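Local coordinates for protein Cfl (PDB 7A9J) that is a coronafacic acid ligase of the ATP-dependent AMP-binding enzyme family, probably activating its carboxylic acid substrate as an acyl adenylate, at residues F456-P459 with E465-I468; E317-F322 with H347-I352. The protein carries 1 engineered substitution. All blocks are in the same frame, centred on the assembly; numbering follows the deposited sequence.

Interaction 1: residues F456-P459 with E465-I468; sequences FSVP and ERII
Ile468 lies over one face of the Phe456 ring, its CB 4.0 Å from the ring centroid in a CH-pi contact and its CG2 reaching the ring atom CZ, while CG1 of Val458 stands in plane at the ring's edge. The guanidinium of Arg466 has CD1 of Ile468 over one face, off its centre, and CG2 of Val458 approaches it obliquely. All four side chains share one face of an antiparallel beta hairpin whose first strand, 450-460, is the edge strand of the four-stranded sheet of the C-terminal domain, with 464-473 next to it. Phe456 pairs with Ile468 and Val458 with Arg466 at hydrogen-bonded positions, each through two backbone bonds, the straightest from Ile468 N to Phe456 O (2.8 Å, 172°). Helices 517-522 and 524-530 pack on this face, and the guanidinium finds its own partners in a salt bridge to Glu500 and a hydrogen bond to Tyr524. On the other face Ser457 sits at a non-hydrogen-bonded position opposite Ile467. Its OG, set by a chi1 of 70° over the backbone, reaches diagonally to Glu465, whose OE2 accepts from Lys429 N. The Ser457 OG hydrogen bond to Glu465 OE1 is short, 2.5 Å, and uses that oxygen's anti lone pair.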
loop_
_atom_site.group_PDB
_atom_site.type_symbol
_atom_site.label_atom_id
_atom_site.label_comp_id
_atom_site.label_asym_id
_atom_site.label_seq_id
_atom_site.Cartn_x
_atom_site.Cartn_y
_atom_site.Cartn_z
ATOM N N PHE A 456 -19.486 18.304 2.450
ATOM C CA PHE A 456 -18.718 19.165 1.563
ATOM C C PHE A 456 -19.317 20.570 1.655
ATOM O O PHE A 456 -20.312 20.796 2.343
ATOM C CB PHE A 456 -18.767 18.713 0.100
ATOM C CG PHE A 456 -20.194 18.549 -0.466
ATOM C CD1 PHE A 456 -20.870 17.350 -0.324
ATOM C CD2 PHE A 456 -20.843 19.604 -1.181
ATOM C CE1 PHE A 456 -22.147 17.176 -0.819
ATOM C CE2 PHE A 456 -22.148 19.409 -1.726
ATOM C CZ PHE A 456 -22.791 18.216 -1.535
ATOM N N SER A 457 -18.689 21.514 0.990
ATOM C CA SER A 457 -19.286 22.840 0.990
ATOM C C SER A 457 -19.580 23.305 -0.426
ATOM O O SER A 457 -19.043 22.777 -1.405
ATOM C CB SER A 457 -18.379 23.877 1.708
ATOM O OG SER A 457 -17.213 24.131 0.922
ATOM N N VAL A 458 -20.447 24.313 -0.492
ATOM C CA VAL A 458 -20.764 25.003 -1.735
ATOM C C VAL A 458 -20.537 26.480 -1.505
ATOM O O VAL A 458 -20.573 26.969 -0.362
ATOM C CB VAL A 458 -22.210 24.707 -2.220
ATOM C CG1 VAL A 458 -22.261 23.174 -2.557
ATOM C CG2 VAL A 458 -23.250 25.041 -1.184
ATOM N N PRO A 459 -20.270 27.215 -2.575
ATOM C CA PRO A 459 -20.160 28.674 -2.448
ATOM C C PRO A 459 -21.429 29.291 -1.903
ATOM O O PRO A 459 -22.541 28.819 -2.137
ATOM C CB PRO A 459 -19.873 29.142 -3.875
ATOM C CG PRO A 459 -19.717 27.943 -4.713
ATOM C CD PRO A 459 -20.216 26.751 -3.966
ATOM N N GLU A 465 -18.844 30.060 2.246
ATOM C CA GLU A 465 -19.145 28.660 2.033
ATOM C C GLU A 465 -20.304 28.241 2.912
ATOM O O GLU A 465 -20.497 28.783 4.000
ATOM C CB GLU A 465 -17.944 27.734 2.409
ATOM C CG GLU A 465 -16.724 27.891 1.527
ATOM C CD GLU A 465 -15.550 27.010 2.037
ATOM O OE1 GLU A 465 -15.653 25.766 1.997
ATOM O OE2 GLU A 465 -14.525 27.539 2.512
ATOM N N ARG A 466 -21.013 27.204 2.482
ATOM C CA ARG A 466 -22.101 26.641 3.270
ATOM C C ARG A 466 -21.918 25.133 3.297
ATOM O O ARG A 466 -21.624 24.538 2.256
ATOM C CB ARG A 466 -23.438 27.017 2.637
ATOM C CG ARG A 466 -24.665 26.469 3.299
ATOM C CD ARG A 466 -25.923 27.183 2.736
ATOM N NE ARG A 466 -26.007 27.049 1.287
ATOM C CZ ARG A 466 -26.767 26.172 0.642
ATOM N NH1 ARG A 466 -27.540 25.324 1.318
ATOM N NH2 ARG A 466 -26.755 26.163 -0.692
ATOM N N ILE A 467 -22.098 24.527 4.476
ATOM C CA ILE A 467 -21.826 23.093 4.629
ATOM C C ILE A 467 -23.043 22.272 4.261
ATOM O O ILE A 467 -24.142 22.497 4.780
ATOM C CB ILE A 467 -21.376 22.783 6.065
ATOM C CG1 ILE A 467 -20.066 23.526 6.334
ATOM C CG2 ILE A 467 -21.224 21.237 6.287
ATOM C CD1 ILE A 467 -19.597 23.369 7.775
ATOM N N ILE A 468 -22.843 21.301 3.373
ATOM C CA ILE A 468 -23.892 20.379 2.955
ATOM C C ILE A 468 -23.532 18.987 3.463
ATOM O O ILE A 468 -22.369 18.564 3.360
ATOM C CB ILE A 468 -24.010 20.372 1.419
ATOM C CG1 ILE A 468 -24.041 21.813 0.864
ATOM C CG2 ILE A 468 -25.170 19.464 0.981
ATOM C CD1 ILE A 468 -25.200 22.711 1.353
#

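Interaction 2: residues E317-F322 with H347-I352; sequences ELSQKF and HDIYAI
Ser319 and Gln320, on one side of helix 316-326, meet Ile349 and Tyr350 in the short 3-10 turn that follows strand 342-346 in the AMP-binding region. The contact is van der Waals in kind. Ser319 projects toward the turn and fits against two of its residues, Ile349 and Tyr350: CB lies 3.6 Å from Ile349 CB, and OG rests 3.5 Å from Ile349 CG2 and equally near the backbone CA of Tyr350. The branch of Ile349 that touches is thus CG2, placed anti to the backbone N by a chi1 of -58°. The aromatic part of the contact is an edge approach. Gln320 CG comes up near the plane of the Tyr350 ring, 3.7 Å from CE1, with the glutamine chain running at about a right angle to the tyrosine side chain. Phe323, three residues on from Gln320 in the same helix, stacks with this ring.

Polar groups at the interface bond elsewhere. Ser319 OG hydrogen-bonds to Thr316 O one turn back in its own helix, and Gln320 OE1 accepts from Gln446 NE2. A backbone hydrogen bond between Ile349 and Leu330 also ties the turn to the loop after the helix. With the serine hydroxyl bonded to Thr316 O, although OG rests against the turn, and the glutamine amide engaged by Gln446, helix and turn are joined by van der Waals fit, not by directional polar bonds.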
loop_
_atom_site.group_PDB
_atom_site.type_symbol
_atom_site.label_atom_id
_atom_site.label_comp_id
_atom_site.label_asym_id
_atom_site.label_seq_id
_atom_site.Cartn_x
_atom_site.Cartn_y
_atom_site.Cartn_z
ATOM N N GLU A 317 -13.306 4.757 9.653
ATOM C CA GLU A 317 -14.655 4.245 9.418
ATOM C C GLU A 317 -14.616 2.770 9.011
ATOM O O GLU A 317 -15.465 1.965 9.428
ATOM C CB GLU A 317 -15.359 5.078 8.340
ATOM C CG GLU A 317 -16.636 4.490 7.862
ATOM C CD GLU A 317 -17.137 5.182 6.593
ATOM O OE1 GLU A 317 -17.374 4.484 5.581
ATOM O OE2 GLU A 317 -17.265 6.432 6.611
ATOM N N LEU A 318 -13.651 2.417 8.186
ATOM C CA LEU A 318 -13.487 1.013 7.814
ATOM C C LEU A 318 -13.268 0.133 9.060
ATOM O O LEU A 318 -13.817 -0.968 9.164
ATOM C CB LEU A 318 -12.301 0.908 6.863
ATOM C CG LEU A 318 -11.800 -0.508 6.499
ATOM C CD1 LEU A 318 -12.924 -1.356 6.006
ATOM C CD2 LEU A 318 -10.735 -0.338 5.451
ATOM N N SER A 319 -12.490 0.617 10.035
ATOM C CA SER A 319 -12.216 -0.221 11.214
ATOM C C SER A 319 -13.494 -0.530 11.982
ATOM O O SER A 319 -13.640 -1.625 12.548
ATOM C CB SER A 319 -11.183 0.461 12.120
ATOM O OG SER A 319 -11.839 1.401 12.971
ATOM N N GLN A 320 -14.431 0.437 12.034
ATOM C CA GLN A 320 -15.710 0.197 12.685
ATOM C C GLN A 320 -16.490 -0.908 11.969
ATOM O O GLN A 320 -16.981 -1.854 12.602
ATOM C CB GLN A 320 -16.526 1.513 12.727
ATOM C CG GLN A 320 -15.693 2.685 13.421
ATOM C CD GLN A 320 -16.243 4.130 13.241
ATOM O OE1 GLN A 320 -17.320 4.359 12.683
ATOM N NE2 GLN A 320 -15.473 5.106 13.733
ATOM N N LYS A 321 -16.612 -0.802 10.639
ATOM C CA LYS A 321 -17.308 -1.842 9.877
ATOM C C LYS A 321 -16.599 -3.184 10.007
ATOM O O LYS A 321 -17.243 -4.240 10.073
ATOM C CB LYS A 321 -17.387 -1.445 8.407
ATOM C CG LYS A 321 -17.995 -0.062 8.197
ATOM C CD LYS A 321 -17.801 0.439 6.774
ATOM C CE LYS A 321 -18.924 -0.069 5.885
ATOM N NZ LYS A 321 -18.827 0.456 4.499
ATOM N N PHE A 322 -15.269 -3.157 10.036
ATOM C CA PHE A 322 -14.515 -4.409 10.062
ATOM C C PHE A 322 -14.677 -5.110 11.403
ATOM O O PHE A 322 -14.764 -6.344 11.467
ATOM C CB PHE A 322 -13.055 -4.117 9.764
ATOM C CG PHE A 322 -12.252 -5.320 9.342
ATOM C CD1 PHE A 322 -12.460 -5.900 8.084
ATOM C CD2 PHE A 322 -11.279 -5.866 10.196
ATOM C CE1 PHE A 322 -11.708 -7.005 7.679
ATOM C CE2 PHE A 322 -10.504 -6.996 9.800
ATOM C CZ PHE A 322 -10.717 -7.549 8.559
ATOM N N HIS A 347 -1.735 0.801 15.471
ATOM C CA HIS A 347 -1.865 -0.605 15.836
ATOM C C HIS A 347 -3.254 -0.936 16.374
ATOM O O HIS A 347 -3.517 -2.077 16.663
ATOM C CB HIS A 347 -0.790 -0.946 16.880
ATOM C CG HIS A 347 -0.897 -0.112 18.098
ATOM N ND1 HIS A 347 -0.303 1.129 18.184
ATOM C CD2 HIS A 347 -1.545 -0.317 19.268
ATOM C CE1 HIS A 347 -0.571 1.657 19.375
ATOM N NE2 HIS A 347 -1.335 0.813 20.047
ATOM N N ASP A 348 -4.200 0.034 16.465
ATOM C CA ASP A 348 -5.549 -0.328 16.889
ATOM C C ASP A 348 -6.553 0.799 16.541
ATOM O O ASP A 348 -6.944 1.566 17.388
ATOM C CB ASP A 348 -5.540 -0.607 18.401
ATOM C CG ASP A 348 -6.817 -1.232 18.919
ATOM O OD1 ASP A 348 -6.795 -1.534 20.139
ATOM O OD2 ASP A 348 -7.849 -1.373 18.210
ATOM N N ILE A 349 -6.945 0.886 15.270
ATOM C CA ILE A 349 -7.725 2.045 14.805
ATOM C C ILE A 349 -9.004 2.183 15.588
ATOM O O ILE A 349 -9.418 3.290 15.957
ATOM C CB ILE A 349 -8.037 1.866 13.316
ATOM C CG1 ILE A 349 -6.744 1.724 12.521
ATOM C CG2 ILE A 349 -8.821 3.154 12.872
ATOM C CD1 ILE A 349 -7.061 1.249 11.060
ATOM N N TYR A 350 -9.689 1.059 15.814
ATOM C CA TYR A 350 -11.023 1.120 16.335
ATOM C C TYR A 350 -11.034 1.591 17.788
ATOM O O TYR A 350 -12.053 2.076 18.281
ATOM C CB TYR A 350 -11.668 -0.243 16.163
ATOM C CG TYR A 350 -13.098 -0.308 16.565
ATOM C CD1 TYR A 350 -14.057 0.619 16.073
ATOM C CD2 TYR A 350 -13.535 -1.264 17.451
ATOM C CE1 TYR A 350 -15.353 0.556 16.453
ATOM C CE2 TYR A 350 -14.865 -1.338 17.842
ATOM C CZ TYR A 350 -15.774 -0.434 17.329
ATOM O OH TYR A 350 -17.082 -0.475 17.720
ATOM N N ALA A 351 -9.885 1.452 18.483
ATOM C CA ALA A 351 -9.812 1.902 19.872
ATOM C C ALA A 351 -9.980 3.431 20.017
ATOM O O ALA A 351 -10.283 3.947 21.106
ATOM C CB ALA A 351 -8.463 1.488 20.459
ATOM N N ILE A 352 -9.691 4.154 18.944
ATOM C CA ILE A 352 -9.764 5.625 18.960
ATOM C C ILE A 352 -11.041 6.036 18.248
ATOM O O ILE A 352 -11.205 5.713 17.062
ATOM C CB ILE A 352 -8.538 6.233 18.248
ATOM C CG1 ILE A 352 -7.213 5.619 18.778
ATOM C CG2 ILE A 352 -8.580 7.757 18.401
ATOM C CD1 ILE A 352 -7.083 5.784 20.221
#

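Overall arrangement
Along the chain the two contacts come in series: both segments of interaction 2 precede those of interaction 1. Their centres are 28 Å apart and their nearest atoms about 13 Å, so they do not meet. Interaction 2 belongs to the AMP-binding region, where it joins helix 316-326 to the turn between strands 342-346 and 356-360; the side chain of Ile349 is about 11 Å from the bound indenone carboxylic acid. Interaction 1 lies in the separate sheet of the C-terminal region. Each contact lies within one part, but the helix of interaction 2 also borders the C-terminal part, through Ile445 and Gln446. As the C-terminal domain of adenylate-forming enzymes generally rotates, that border probably changes with conformation.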